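Local coordinates for NigD-like protein (Bacteroides vulgatus ATCC 8482, PDB 3K6O) that is of unknown function but, as a NigD-like protein with a probable lipoprotein-type signal, is likely to act outside the cytoplasm of its gut bacterium, at residues 59-65 with 77-83; 103-108 with 191-196; 112-116 with 177-181. All coordinates share one frame; numbering follows the deposited sequence.

Contact 1: 59-65 with 77-83; sequences IFGNYSF and IRLNDYT
Asn62 and Asn80 meet with their amide planes nearly perpendicular, 87° apart, and ND2 of Asn80 spends both hydrogens on the opposite strand. Asn80 ND2 reaches Asn62 OD1 at 2.8 Å, from above the carbonyl plane of that amide, and runs almost straight to Ser64 OG at 3.0 Å; both acceptors lie in the plane of the Asn80 amide. The oxygen of the same amide, OD1, accepts from the in-plane NE of Arg78, whose guanidinium lays one face over Ser64 CB while NH1 reaches Gln45. Asn80 and Asp81 both face Asn62, a classic beta bulge in the antiparallel hairpin of strands 58-66 and 75-93, within the N-terminal OB domain. The other face of the hairpin is mostly apolar. Leu79 CD1 comes to the edge of the Tyr63 ring, 3.8 Å from Tyr63 CE1, and Ile77 CD1 lies 3.7 Å from Tyr63 CD1, all three side chains pointing the same way. The Tyr63 ring folds back over Gly61, where a side chain would collide with the phenol oxygen, itself bonded to Ala18 O. Tyr82, with CG wedged between backbone N and carbonyl carbon (chi1 65°), receives Ile59 CG2 at 3.7 Å from Tyr82 CD2.

Contact 2: 103-108 with 191-196; sequences NMKVQI and VNPVDG
The Asn192 amide is held at both its polar atoms: ND2 points in its own plane at Asn103 O (2.6 Å), and OD1 accepts from Lys105 NZ, tilted from the carbonyl plane, at 2.8 Å. The Asn103 amide is turned 51° from it and brings OD1 up to Asn192 CB, while its ND2 is bonded to a tetraethylene glycol that probably came from the crystallisation liquor. In the C-terminal beta-sandwich domain, this joins the approach to strand 107-113 with the loop leaving strand 186-191, through a single backbone bridge between Val106 and Pro193. Val106 N bonds to Asn192 O at 3.0 Å; Val194 N approaches Val106 O from above the carbonyl plane at 3.1 Å. Inward, Val191 CG1 meets Ile108 CG1 at 3.9 Å, the two side chains crossing at a slant, and Val106 CG1 touches the same methyl more loosely. Outward, Val194 sets CG1 against the backbone of Gln107, 3.3 Å from its N, and CG2 against Gln107 CB. Lys105 runs past Pro193 O and then bends at its last torsion (chi4 -60°), which brings the ammonium among three oxygens: besides Asn192 OD1, Lys105 NZ donates to Pro193 O and Gly196 O, each at 3.2 Å.

Contact 3: 112-116 with 177-181; sequences WPSDD and YSPEN
Pro179 and Ser178 press against the backbone of Asp115 on the close-packed side of this contact, with Pro179 CD 3.4 Å and Ser178 CB 3.3 Å from Asp115 O. Here, in the C-terminal beta-sandwich domain, the turn after strand 107-113 meets a type I beta turn, Ser178 to Asn181, in the loop between strands 165-173 and 186-191. That turn is closed by Asn181 N on Ser178 O at 2.9 Å, and Ser178 OG accepts from Glu180 N in an ST turn. The proline ring also touches Tyr205 and Leu207. The outer side is polar and looser: Glu180 is exposed, and a water lies between Ser178 and Asp116. Asp115 CG stands anti to the backbone N (chi1 -161°), carrying its carboxylate out to that of Glu180; the side chains cross at about a right angle, with the carboxylate planes 61° apart. Asp115 OD2 and Glu180 OE2 are only 2.5 Å apart, so close that one of the two acid groups is probably protonated. An alanine in place of Asp115 would leave Glu180 without this carboxyl partner and is likely to free its side chain to turn into solvent. The water spans from Ser178 OG, 3.0 Å away, to Asp116 OD1, to which it donates a hydrogen at 3.0 Å.

Along the chain, contact 1 closes before contact 2 opens, and contact 3 falls within the stretch spanned by contact 2. Contact 1 belongs to the N-terminal OB domain, whereas contacts 2 and 3 lie in the C-terminal beta-sandwich domain and both draw on strand 107-113, one near its start and the other at its end. Their centres are about 23 Å apart. Contact 1 is about 31 Å from contact 2, centre to centre, on opposite sides of the chain's centre; contact 3 comes nearer, with closest atoms about 6 Å from contact 1. The long strand 75-93, interrupted by a bulge or short loop, carries the chain from the hairpin of contact 1 toward the sandwich and so links the two domains.

Contact 1: 59-65 with 77-83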
ATOM      1  N   ILE A  59       5.068  -7.004   1.034  1.00 32.69           N
ATOM      2  CA  ILE A  59       6.351  -6.684   0.397  1.00 31.58           C
ATOM      3  C   ILE A  59       6.201  -5.986  -0.956  1.00 31.70           C
ATOM      4  O   ILE A  59       5.193  -6.144  -1.658  1.00 31.92           O
ATOM      5  CB  ILE A  59       7.235  -7.966   0.239  1.00 31.12           C
ATOM      6  CG1 ILE A  59       6.665  -8.941  -0.804  1.00 30.87           C
ATOM      7  CG2 ILE A  59       7.358  -8.653   1.579  1.00 29.84           C
ATOM      8  CD1 ILE A  59       7.582 -10.148  -1.112  1.00 29.62           C
ATOM      9  N   PHE A  60       7.241  -5.248  -1.331  1.00 31.46           N
ATOM     10  CA  PHE A  60       7.413  -4.730  -2.684  1.00 30.99           C
ATOM     11  C   PHE A  60       8.590  -5.546  -3.211  1.00 31.92           C
ATOM     12  O   PHE A  60       9.734  -5.417  -2.738  1.00 31.53           O
ATOM     13  CB  PHE A  60       7.691  -3.223  -2.611  1.00 30.62           C
ATOM     14  CG  PHE A  60       7.701  -2.515  -3.932  1.00 31.18           C
ATOM     15  CD1 PHE A  60       6.672  -2.664  -4.847  1.00 33.29           C
ATOM     16  CD2 PHE A  60       8.717  -1.632  -4.237  1.00 34.94           C
ATOM     17  CE1 PHE A  60       6.686  -1.962  -6.067  1.00 32.90           C
ATOM     18  CE2 PHE A  60       8.739  -0.936  -5.443  1.00 34.52           C
ATOM     19  CZ  PHE A  60       7.725  -1.089  -6.348  1.00 32.16           C
ATOM     20  N   GLY A  61       8.303  -6.436  -4.151  1.00 32.40           N
ATOM     21  CA  GLY A  61       9.244  -7.476  -4.497  1.00 32.01           C
ATOM     22  C   GLY A  61       9.665  -7.529  -5.940  1.00 32.12           C
ATOM     23  O   GLY A  61       9.063  -6.891  -6.794  1.00 32.30           O
ATOM     24  N   ASN A  62      10.730  -8.301  -6.174  1.00 31.38           N
ATOM     25  CA  ASN A  62      11.312  -8.550  -7.473  1.00 31.28           C
ATOM     26  C   ASN A  62      11.236 -10.061  -7.772  1.00 31.24           C
ATOM     27  O   ASN A  62      11.952 -10.827  -7.162  1.00 31.05           O
ATOM     28  CB  ASN A  62      12.777  -8.072  -7.457  1.00 31.35           C
ATOM     29  CG  ASN A  62      13.484  -8.288  -8.762  1.00 31.53           C
ATOM     30  OD1 ASN A  62      13.125  -9.164  -9.555  1.00 32.48           O
ATOM     31  ND2 ASN A  62      14.519  -7.498  -8.996  1.00 34.89           N
ATOM     32  N   TYR A  63      10.377 -10.454  -8.711  1.00 31.13           N
ATOM     33  CA  TYR A  63      10.100 -11.858  -9.029  1.00 31.01           C
ATOM     34  C   TYR A  63      10.488 -12.195 -10.447  1.00 31.57           C
ATOM     35  O   TYR A  63      10.411 -11.349 -11.337  1.00 31.61           O
ATOM     36  CB  TYR A  63       8.597 -12.173  -8.837  1.00 31.66           C
ATOM     37  CG  TYR A  63       7.967 -11.394  -7.712  1.00 29.82           C
ATOM     38  CD1 TYR A  63       8.380 -11.595  -6.394  1.00 30.64           C
ATOM     39  CD2 TYR A  63       6.998 -10.441  -7.955  1.00 32.86           C
ATOM     40  CE1 TYR A  63       7.845 -10.867  -5.334  1.00 30.08           C
ATOM     41  CE2 TYR A  63       6.433  -9.684  -6.884  1.00 31.42           C
ATOM     42  CZ  TYR A  63       6.881  -9.912  -5.584  1.00 30.70           C
ATOM     43  OH  TYR A  63       6.381  -9.205  -4.531  1.00 29.38           O
ATOM     44  N   SER A  64      10.910 -13.448 -10.639  1.00 31.34           N
ATOM     45  CA  SER A  64      11.039 -14.065 -11.939  1.00 31.14           C
ATOM     46  C   SER A  64      10.079 -15.227 -12.012  1.00 31.60           C
ATOM     47  O   SER A  64      10.142 -16.166 -11.198  1.00 31.82           O
ATOM     48  CB  SER A  64      12.455 -14.607 -12.170  1.00 30.84           C
ATOM     49  OG  SER A  64      13.430 -13.580 -12.198  1.00 29.65           O
ATOM     50  N   PHE A  65       9.196 -15.195 -12.989  1.00 31.94           N
ATOM     51  CA  PHE A  65       8.201 -16.237 -13.100  1.00 33.23           C
ATOM     52  C   PHE A  65       8.802 -17.360 -13.910  1.00 33.54           C
ATOM     53  O   PHE A  65       9.051 -17.187 -15.089  1.00 33.68           O
ATOM     54  CB  PHE A  65       6.919 -15.692 -13.746  1.00 33.80           C
ATOM     55  CG  PHE A  65       6.199 -14.736 -12.887  1.00 34.66           C
ATOM     56  CD1 PHE A  65       6.633 -13.433 -12.770  1.00 37.42           C
ATOM     57  CD2 PHE A  65       5.100 -15.127 -12.173  1.00 36.81           C
ATOM     58  CE1 PHE A  65       5.961 -12.534 -11.938  1.00 38.66           C
ATOM     59  CE2 PHE A  65       4.433 -14.232 -11.347  1.00 36.29           C
ATOM     60  CZ  PHE A  65       4.861 -12.943 -11.240  1.00 36.10           C
ATOM     61  N   ILE A  77       8.166 -19.275  -8.643  1.00 30.74           N
ATOM     62  CA  ILE A  77       9.003 -18.106  -8.889  1.00 30.57           C
ATOM     63  C   ILE A  77      10.374 -18.175  -8.232  1.00 30.44           C
ATOM     64  O   ILE A  77      10.608 -18.978  -7.325  1.00 30.55           O
ATOM     65  CB  ILE A  77       8.295 -16.776  -8.431  1.00 30.78           C
ATOM     66  CG1 ILE A  77       8.156 -16.713  -6.898  1.00 32.17           C
ATOM     67  CG2 ILE A  77       6.919 -16.668  -9.063  1.00 30.47           C
ATOM     68  CD1 ILE A  77       8.046 -15.303  -6.298  1.00 32.17           C
ATOM     69  N   ARG A  78      11.275 -17.318  -8.718  1.00 29.72           N
ATOM     70  CA  ARG A  78      12.479 -16.972  -8.003  1.00 29.46           C
ATOM     71  C   ARG A  78      12.220 -15.617  -7.346  1.00 29.25           C
ATOM     72  O   ARG A  78      11.811 -14.653  -8.017  1.00 29.93           O
ATOM     73  CB  ARG A  78      13.698 -16.862  -8.943  1.00 29.30           C
ATOM     74  CG  ARG A  78      14.922 -16.363  -8.253  1.00 29.93           C
ATOM     75  CD  ARG A  78      16.182 -16.534  -9.037  1.00 32.53           C
ATOM     76  NE  ARG A  78      16.129 -15.922 -10.349  1.00 34.09           N
ATOM     77  CZ  ARG A  78      16.111 -16.586 -11.505  1.00 36.58           C
ATOM     78  NH1 ARG A  78      16.112 -17.917 -11.554  1.00 37.02           N
ATOM     79  NH2 ARG A  78      16.078 -15.905 -12.635  1.00 38.05           N
ATOM     80  N   LEU A  79      12.473 -15.542  -6.054  1.00 28.55           N
ATOM     81  CA  LEU A  79      12.361 -14.294  -5.320  1.00 29.27           C
ATOM     82  C   LEU A  79      13.737 -13.638  -5.342  1.00 29.37           C
ATOM     83  O   LEU A  79      14.619 -14.066  -4.615  1.00 28.96           O
ATOM     84  CB  LEU A  79      11.902 -14.561  -3.885  1.00 29.11           C
ATOM     85  CG  LEU A  79      11.806 -13.354  -2.957  1.00 28.29           C
ATOM     86  CD1 LEU A  79      10.792 -12.299  -3.495  1.00 27.38           C
ATOM     87  CD2 LEU A  79      11.444 -13.799  -1.549  1.00 26.93           C
ATOM     88  N   ASN A  80      13.908 -12.633  -6.210  1.00 29.37           N
ATOM     89  CA  ASN A  80      15.209 -11.979  -6.430  1.00 30.04           C
ATOM     90  C   ASN A  80      15.565 -10.963  -5.338  1.00 30.64           C
ATOM     91  O   ASN A  80      16.715 -10.792  -5.019  1.00 31.25           O
ATOM     92  CB  ASN A  80      15.258 -11.270  -7.796  1.00 29.69           C
ATOM     93  CG  ASN A  80      14.976 -12.200  -8.979  1.00 30.42           C
ATOM     94  OD1 ASN A  80      15.533 -13.294  -9.073  1.00 28.11           O
ATOM     95  ND2 ASN A  80      14.113 -11.750  -9.895  1.00 30.25           N
ATOM     96  N   ASP A  81      14.570 -10.317  -4.757  1.00 31.43           N
ATOM     97  CA  ASP A  81      14.767  -9.217  -3.819  1.00 32.28           C
ATOM     98  C   ASP A  81      13.410  -8.747  -3.368  1.00 32.92           C
ATOM     99  O   ASP A  81      12.392  -9.020  -4.035  1.00 32.95           O
ATOM    100  CB  ASP A  81      15.461  -8.040  -4.514  1.00 32.89           C
ATOM    101  CG  ASP A  81      16.106  -7.072  -3.552  1.00 32.84           C
ATOM    102  OD1 ASP A  81      16.066  -7.274  -2.332  1.00 33.67           O
ATOM    103  OD2 ASP A  81      16.644  -6.068  -4.045  1.00 34.84           O
ATOM    104  N   TYR A  82      13.383  -8.050  -2.239  1.00 32.76           N
ATOM    105  CA  TYR A  82      12.197  -7.325  -1.856  1.00 33.25           C
ATOM    106  C   TYR A  82      12.509  -6.328  -0.753  1.00 33.73           C
ATOM    107  O   TYR A  82      13.609  -6.310  -0.197  1.00 33.79           O
ATOM    108  CB  TYR A  82      11.101  -8.290  -1.395  1.00 32.77           C
ATOM    109  CG  TYR A  82      11.441  -9.045  -0.132  1.00 32.50           C
ATOM    110  CD1 TYR A  82      12.179 -10.194  -0.183  1.00 33.18           C
ATOM    111  CD2 TYR A  82      11.030  -8.594   1.110  1.00 32.07           C
ATOM    112  CE1 TYR A  82      12.500 -10.868   0.955  1.00 31.92           C
ATOM    113  CE2 TYR A  82      11.354  -9.274   2.252  1.00 30.80           C
ATOM    114  CZ  TYR A  82      12.098 -10.407   2.155  1.00 30.46           C
ATOM    115  OH  TYR A  82      12.406 -11.128   3.267  1.00 31.70           O
ATOM    116  N   THR A  83      11.534  -5.488  -0.450  1.00 34.81           N
ATOM    117  CA  THR A  83      11.590  -4.669   0.751  1.00 35.05           C
ATOM    118  C   THR A  83      10.272  -4.770   1.483  1.00 35.08           C
ATOM    119  O   THR A  83       9.230  -5.010   0.862  1.00 36.32           O
ATOM    120  CB  THR A  83      11.951  -3.204   0.445  1.00 35.66           C
ATOM    121  OG1 THR A  83      12.213  -2.525   1.682  1.00 35.59           O
ATOM    122  CG2 THR A  83      10.820  -2.482  -0.318  1.00 34.86           C
TER

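Contact 2: 103-108 with 191-196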
ATOM      1  N   ASN A 103      -2.316  17.966   8.848  1.00 34.15           N
ATOM      2  CA  ASN A 103      -2.638  17.936   7.445  1.00 33.85           C
ATOM      3  C   ASN A 103      -1.586  18.727   6.677  1.00 33.05           C
ATOM      4  O   ASN A 103      -1.895  19.604   5.884  1.00 33.33           O
ATOM      5  CB  ASN A 103      -4.024  18.517   7.197  1.00 34.34           C
ATOM      6  CG  ASN A 103      -4.517  18.235   5.795  1.00 37.79           C
ATOM      7  OD1 ASN A 103      -4.088  17.251   5.134  1.00 33.22           O
ATOM      8  ND2 ASN A 103      -5.408  19.103   5.309  1.00 38.38           N
HETATM    9  N   MSE A 104      -0.333  18.392   6.917  1.00 32.69           N
HETATM   10  CA  MSE A 104       0.783  19.040   6.261  1.00 32.20           C
HETATM   11  C   MSE A 104       0.976  18.573   4.815  1.00 32.26           C
HETATM   12  O   MSE A 104       0.571  17.466   4.424  1.00 30.61           O
HETATM   13  CB  MSE A 104       2.031  18.767   7.078  1.00 33.35           C
HETATM   14  CG  MSE A 104       1.956  19.379   8.504  1.00 34.36           C
HETATM   15 SE   MSE A 104       3.607  19.070   9.415  1.00 41.11          SE
HETATM   16  CE  MSE A 104       4.615  20.629   8.713  1.00 44.00           C
ATOM     17  N   LYS A 105       1.566  19.440   4.005  1.00 31.84           N
ATOM     18  CA  LYS A 105       1.753  19.145   2.601  1.00 32.04           C
ATOM     19  C   LYS A 105       2.701  17.953   2.430  1.00 31.70           C
ATOM     20  O   LYS A 105       3.741  17.877   3.087  1.00 31.23           O
ATOM     21  CB  LYS A 105       2.287  20.384   1.863  1.00 32.68           C
ATOM     22  CG  LYS A 105       1.256  21.539   1.807  1.00 33.83           C
ATOM     23  CD  LYS A 105       1.607  22.611   0.765  1.00 38.23           C
ATOM     24  CE  LYS A 105       0.398  23.581   0.501  1.00 40.43           C
ATOM     25  NZ  LYS A 105      -0.841  22.858  -0.030  1.00 42.53           N
ATOM     26  N   VAL A 106       2.328  17.043   1.536  1.00 31.32           N
ATOM     27  CA  VAL A 106       3.107  15.840   1.249  1.00 31.69           C
ATOM     28  C   VAL A 106       3.193  15.650  -0.278  1.00 32.38           C
ATOM     29  O   VAL A 106       2.266  16.016  -1.012  1.00 31.58           O
ATOM     30  CB  VAL A 106       2.466  14.585   1.881  1.00 32.36           C
ATOM     31  CG1 VAL A 106       1.050  14.300   1.295  1.00 30.81           C
ATOM     32  CG2 VAL A 106       3.359  13.338   1.693  1.00 30.92           C
ATOM     33  N   GLN A 107       4.313  15.090  -0.733  1.00 33.44           N
ATOM     34  CA  GLN A 107       4.525  14.750  -2.146  1.00 34.26           C
ATOM     35  C   GLN A 107       4.172  13.304  -2.401  1.00 33.57           C
ATOM     36  O   GLN A 107       4.828  12.411  -1.879  1.00 32.99           O
ATOM     37  CB  GLN A 107       5.987  15.000  -2.535  1.00 35.12           C
ATOM     38  CG  GLN A 107       6.301  14.696  -4.003  1.00 37.95           C
ATOM     39  CD  GLN A 107       7.745  15.012  -4.382  1.00 41.76           C
ATOM     40  OE1 GLN A 107       8.535  15.506  -3.565  1.00 43.94           O
ATOM     41  NE2 GLN A 107       8.097  14.724  -5.633  1.00 43.79           N
ATOM     42  N   ILE A 108       3.110  13.073  -3.172  1.00 33.96           N
ATOM     43  CA  ILE A 108       2.695  11.736  -3.546  1.00 34.09           C
ATOM     44  C   ILE A 108       3.321  11.357  -4.884  1.00 34.64           C
ATOM     45  O   ILE A 108       3.174  12.080  -5.844  1.00 35.40           O
ATOM     46  CB  ILE A 108       1.173  11.613  -3.702  1.00 34.31           C
ATOM     47  CG1 ILE A 108       0.442  11.949  -2.385  1.00 34.24           C
ATOM     48  CG2 ILE A 108       0.792  10.168  -4.151  1.00 33.39           C
ATOM     49  CD1 ILE A 108       0.947  11.167  -1.164  1.00 34.28           C
ATOM     50  N   VAL A 191      -6.024  14.753  -0.486  1.00 29.28           N
ATOM     51  CA  VAL A 191      -4.601  14.939  -0.266  1.00 29.81           C
ATOM     52  C   VAL A 191      -4.267  16.419  -0.260  1.00 31.20           C
ATOM     53  O   VAL A 191      -4.780  17.200  -1.105  1.00 32.20           O
ATOM     54  CB  VAL A 191      -3.780  14.242  -1.375  1.00 30.50           C
ATOM     55  CG1 VAL A 191      -2.246  14.590  -1.288  1.00 29.64           C
ATOM     56  CG2 VAL A 191      -4.031  12.730  -1.297  1.00 25.34           C
ATOM     57  N   ASN A 192      -3.394  16.792   0.664  1.00 31.29           N
ATOM     58  CA  ASN A 192      -2.842  18.124   0.695  1.00 31.87           C
ATOM     59  C   ASN A 192      -1.448  18.037   0.069  1.00 32.42           C
ATOM     60  O   ASN A 192      -0.506  17.548   0.694  1.00 32.13           O
ATOM     61  CB  ASN A 192      -2.800  18.624   2.127  1.00 31.33           C
ATOM     62  CG  ASN A 192      -2.446  20.098   2.226  1.00 31.96           C
ATOM     63  OD1 ASN A 192      -2.369  20.811   1.225  1.00 30.65           O
ATOM     64  ND2 ASN A 192      -2.202  20.548   3.434  1.00 32.24           N
ATOM     65  N   PRO A 193      -1.313  18.475  -1.188  1.00 33.60           N
ATOM     66  CA  PRO A 193      -0.089  18.222  -1.954  1.00 34.88           C
ATOM     67  C   PRO A 193       0.961  19.308  -1.795  1.00 36.23           C
ATOM     68  O   PRO A 193       0.601  20.442  -1.620  1.00 36.55           O
ATOM     69  CB  PRO A 193      -0.609  18.169  -3.386  1.00 34.34           C
ATOM     70  CG  PRO A 193      -1.733  19.178  -3.387  1.00 34.39           C
ATOM     71  CD  PRO A 193      -2.326  19.181  -1.997  1.00 33.79           C
ATOM     72  N   VAL A 194       2.244  18.968  -1.896  1.00 39.36           N
ATOM     73  CA  VAL A 194       3.323  19.974  -1.802  1.00 41.48           C
ATOM     74  C   VAL A 194       3.280  21.049  -2.873  1.00 43.73           C
ATOM     75  O   VAL A 194       3.467  22.247  -2.584  1.00 44.22           O
ATOM     76  CB  VAL A 194       4.763  19.368  -1.811  1.00 41.64           C
ATOM     77  CG1 VAL A 194       4.939  18.347  -0.700  1.00 40.55           C
ATOM     78  CG2 VAL A 194       5.106  18.773  -3.163  1.00 43.26           C
ATOM     79  N   ASP A 195       3.073  20.654  -4.120  1.00 45.82           N
ATOM     80  CA  ASP A 195       2.903  21.679  -5.180  1.00 47.39           C
ATOM     81  C   ASP A 195       1.442  21.504  -5.575  1.00 48.36           C
ATOM     82  O   ASP A 195       1.038  20.410  -6.083  1.00 49.29           O
ATOM     83  CB  ASP A 195       3.871  21.483  -6.366  1.00 47.44           C
ATOM     84  N   GLY A 196       0.648  22.521  -5.233  1.00 47.86           N
ATOM     85  CA  GLY A 196      -0.775  22.505  -5.493  1.00 47.51           C
ATOM     86  C   GLY A 196      -1.644  22.763  -4.277  1.00 47.46           C
ATOM     87  O   GLY A 196      -1.172  23.126  -3.179  1.00 48.69           O
TER

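Contact 3: 112-116 with 177-181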
ATOM      1  N   TRP A 112      -2.676   4.027  -5.490  1.00 31.17           N
ATOM      2  CA  TRP A 112      -3.676   3.193  -6.131  1.00 31.02           C
ATOM      3  C   TRP A 112      -4.265   2.212  -5.136  1.00 31.09           C
ATOM      4  O   TRP A 112      -3.569   1.737  -4.241  1.00 30.41           O
ATOM      5  CB  TRP A 112      -3.080   2.449  -7.335  1.00 30.94           C
ATOM      6  CG  TRP A 112      -2.247   1.245  -6.991  1.00 30.61           C
ATOM      7  CD1 TRP A 112      -2.619  -0.039  -7.094  1.00 30.90           C
ATOM      8  CD2 TRP A 112      -0.897   1.238  -6.510  1.00 31.07           C
ATOM      9  NE1 TRP A 112      -1.580  -0.866  -6.741  1.00 33.29           N
ATOM     10  CE2 TRP A 112      -0.516  -0.099  -6.357  1.00 29.84           C
ATOM     11  CE3 TRP A 112       0.030   2.238  -6.208  1.00 29.74           C
ATOM     12  CZ2 TRP A 112       0.747  -0.476  -5.883  1.00 32.14           C
ATOM     13  CZ3 TRP A 112       1.309   1.856  -5.751  1.00 32.77           C
ATOM     14  CH2 TRP A 112       1.650   0.516  -5.603  1.00 31.03           C
ATOM     15  N   PRO A 113      -5.554   1.907  -5.285  1.00 31.19           N
ATOM     16  CA  PRO A 113      -6.152   0.839  -4.498  1.00 31.60           C
ATOM     17  C   PRO A 113      -5.969  -0.505  -5.161  1.00 32.55           C
ATOM     18  O   PRO A 113      -5.906  -0.591  -6.380  1.00 32.68           O
ATOM     19  CB  PRO A 113      -7.642   1.204  -4.496  1.00 32.09           C
ATOM     20  CG  PRO A 113      -7.863   1.864  -5.822  1.00 32.21           C
ATOM     21  CD  PRO A 113      -6.535   2.569  -6.168  1.00 32.24           C
ATOM     22  N   SER A 114      -5.905  -1.533  -4.341  1.00 32.89           N
ATOM     23  CA  SER A 114      -6.025  -2.904  -4.739  1.00 33.50           C
ATOM     24  C   SER A 114      -7.225  -3.472  -3.960  1.00 34.07           C
ATOM     25  O   SER A 114      -7.875  -2.745  -3.207  1.00 33.80           O
ATOM     26  CB  SER A 114      -4.759  -3.657  -4.334  1.00 33.67           C
ATOM     27  OG  SER A 114      -4.596  -3.578  -2.926  1.00 34.47           O
ATOM     28  N   ASP A 115      -7.467  -4.773  -4.079  1.00 34.77           N
ATOM     29  CA  ASP A 115      -8.621  -5.388  -3.422  1.00 36.10           C
ATOM     30  C   ASP A 115      -8.604  -5.133  -1.933  1.00 35.66           C
ATOM     31  O   ASP A 115      -9.667  -4.982  -1.353  1.00 35.85           O
ATOM     32  CB  ASP A 115      -8.709  -6.913  -3.680  1.00 36.89           C
ATOM     33  CG  ASP A 115     -10.138  -7.508  -3.403  1.00 40.39           C
ATOM     34  OD1 ASP A 115     -11.150  -6.947  -3.898  1.00 41.21           O
ATOM     35  OD2 ASP A 115     -10.236  -8.550  -2.684  1.00 41.40           O
ATOM     36  N   ASP A 116      -7.423  -5.128  -1.309  1.00 34.32           N
ATOM     37  CA  ASP A 116      -7.352  -5.066   0.146  1.00 33.93           C
ATOM     38  C   ASP A 116      -6.727  -3.797   0.677  1.00 31.60           C
ATOM     39  O   ASP A 116      -6.894  -3.530   1.862  1.00 29.82           O
ATOM     40  CB  ASP A 116      -6.564  -6.230   0.774  1.00 35.52           C
ATOM     41  CG  ASP A 116      -7.169  -7.592   0.499  1.00 39.55           C
ATOM     42  OD1 ASP A 116      -8.413  -7.758   0.455  1.00 44.51           O
ATOM     43  OD2 ASP A 116      -6.361  -8.519   0.355  1.00 44.77           O
ATOM     44  N   TYR A 177     -13.974  -0.200   3.448  1.00 30.88           N
ATOM     45  CA  TYR A 177     -13.890   0.767   2.340  1.00 30.41           C
ATOM     46  C   TYR A 177     -13.314   0.150   1.028  1.00 31.02           C
ATOM     47  O   TYR A 177     -13.087   0.864   0.056  1.00 29.31           O
ATOM     48  CB  TYR A 177     -13.083   1.975   2.779  1.00 30.25           C
ATOM     49  CG  TYR A 177     -13.735   2.678   3.936  1.00 29.97           C
ATOM     50  CD1 TYR A 177     -14.771   3.540   3.729  1.00 32.58           C
ATOM     51  CD2 TYR A 177     -13.334   2.425   5.253  1.00 31.64           C
ATOM     52  CE1 TYR A 177     -15.419   4.164   4.787  1.00 33.31           C
ATOM     53  CE2 TYR A 177     -13.962   3.020   6.320  1.00 31.64           C
ATOM     54  CZ  TYR A 177     -14.990   3.896   6.081  1.00 32.47           C
ATOM     55  OH  TYR A 177     -15.597   4.472   7.113  1.00 29.04           O
ATOM     56  N   SER A 178     -13.114  -1.173   1.017  1.00 30.10           N
ATOM     57  CA  SER A 178     -12.495  -1.835  -0.104  1.00 31.46           C
ATOM     58  C   SER A 178     -13.509  -2.230  -1.175  1.00 31.61           C
ATOM     59  O   SER A 178     -14.728  -2.170  -0.947  1.00 32.46           O
ATOM     60  CB  SER A 178     -11.754  -3.069   0.392  1.00 31.01           C
ATOM     61  OG  SER A 178     -12.610  -4.132   0.416  1.00 30.73           O
ATOM     62  N   PRO A 179     -13.017  -2.688  -2.339  1.00 32.09           N
ATOM     63  CA  PRO A 179     -13.909  -3.073  -3.403  1.00 31.84           C
ATOM     64  C   PRO A 179     -14.729  -4.325  -3.135  1.00 32.08           C
ATOM     65  O   PRO A 179     -15.656  -4.629  -3.878  1.00 32.15           O
ATOM     66  CB  PRO A 179     -12.986  -3.302  -4.600  1.00 32.56           C
ATOM     67  CG  PRO A 179     -11.670  -2.958  -4.216  1.00 31.95           C
ATOM     68  CD  PRO A 179     -11.620  -2.559  -2.793  1.00 32.86           C
ATOM     69  N   GLU A 180     -14.411  -5.033  -2.077  1.00 33.28           N
ATOM     70  CA  GLU A 180     -15.246  -6.136  -1.616  1.00 34.19           C
ATOM     71  C   GLU A 180     -16.528  -5.673  -0.959  1.00 34.52           C
ATOM     72  O   GLU A 180     -17.397  -6.481  -0.770  1.00 34.16           O
ATOM     73  CB  GLU A 180     -14.473  -6.957  -0.615  1.00 35.01           C
ATOM     74  CG  GLU A 180     -13.198  -7.524  -1.182  1.00 39.54           C
ATOM     75  CD  GLU A 180     -13.412  -8.828  -1.874  1.00 46.53           C
ATOM     76  OE1 GLU A 180     -14.564  -9.135  -2.331  1.00 49.89           O
ATOM     77  OE2 GLU A 180     -12.407  -9.557  -1.970  1.00 52.41           O
ATOM     78  N   ASN A 181     -16.637  -4.385  -0.578  1.00 34.10           N
ATOM     79  CA  ASN A 181     -17.914  -3.833  -0.197  1.00 35.39           C
ATOM     80  C   ASN A 181     -18.761  -3.545  -1.443  1.00 36.61           C
ATOM     81  O   ASN A 181     -18.477  -2.638  -2.212  1.00 36.00           O
ATOM     82  CB  ASN A 181     -17.727  -2.559   0.614  1.00 35.74           C
ATOM     83  CG  ASN A 181     -19.025  -2.018   1.154  1.00 36.36           C
ATOM     84  OD1 ASN A 181     -20.121  -2.323   0.648  1.00 31.71           O
ATOM     85  ND2 ASN A 181     -18.913  -1.174   2.188  1.00 33.82           N
TER
HETATM   86  O   HOH W   1     -10.551  -5.997   1.590  1.00 58.37           O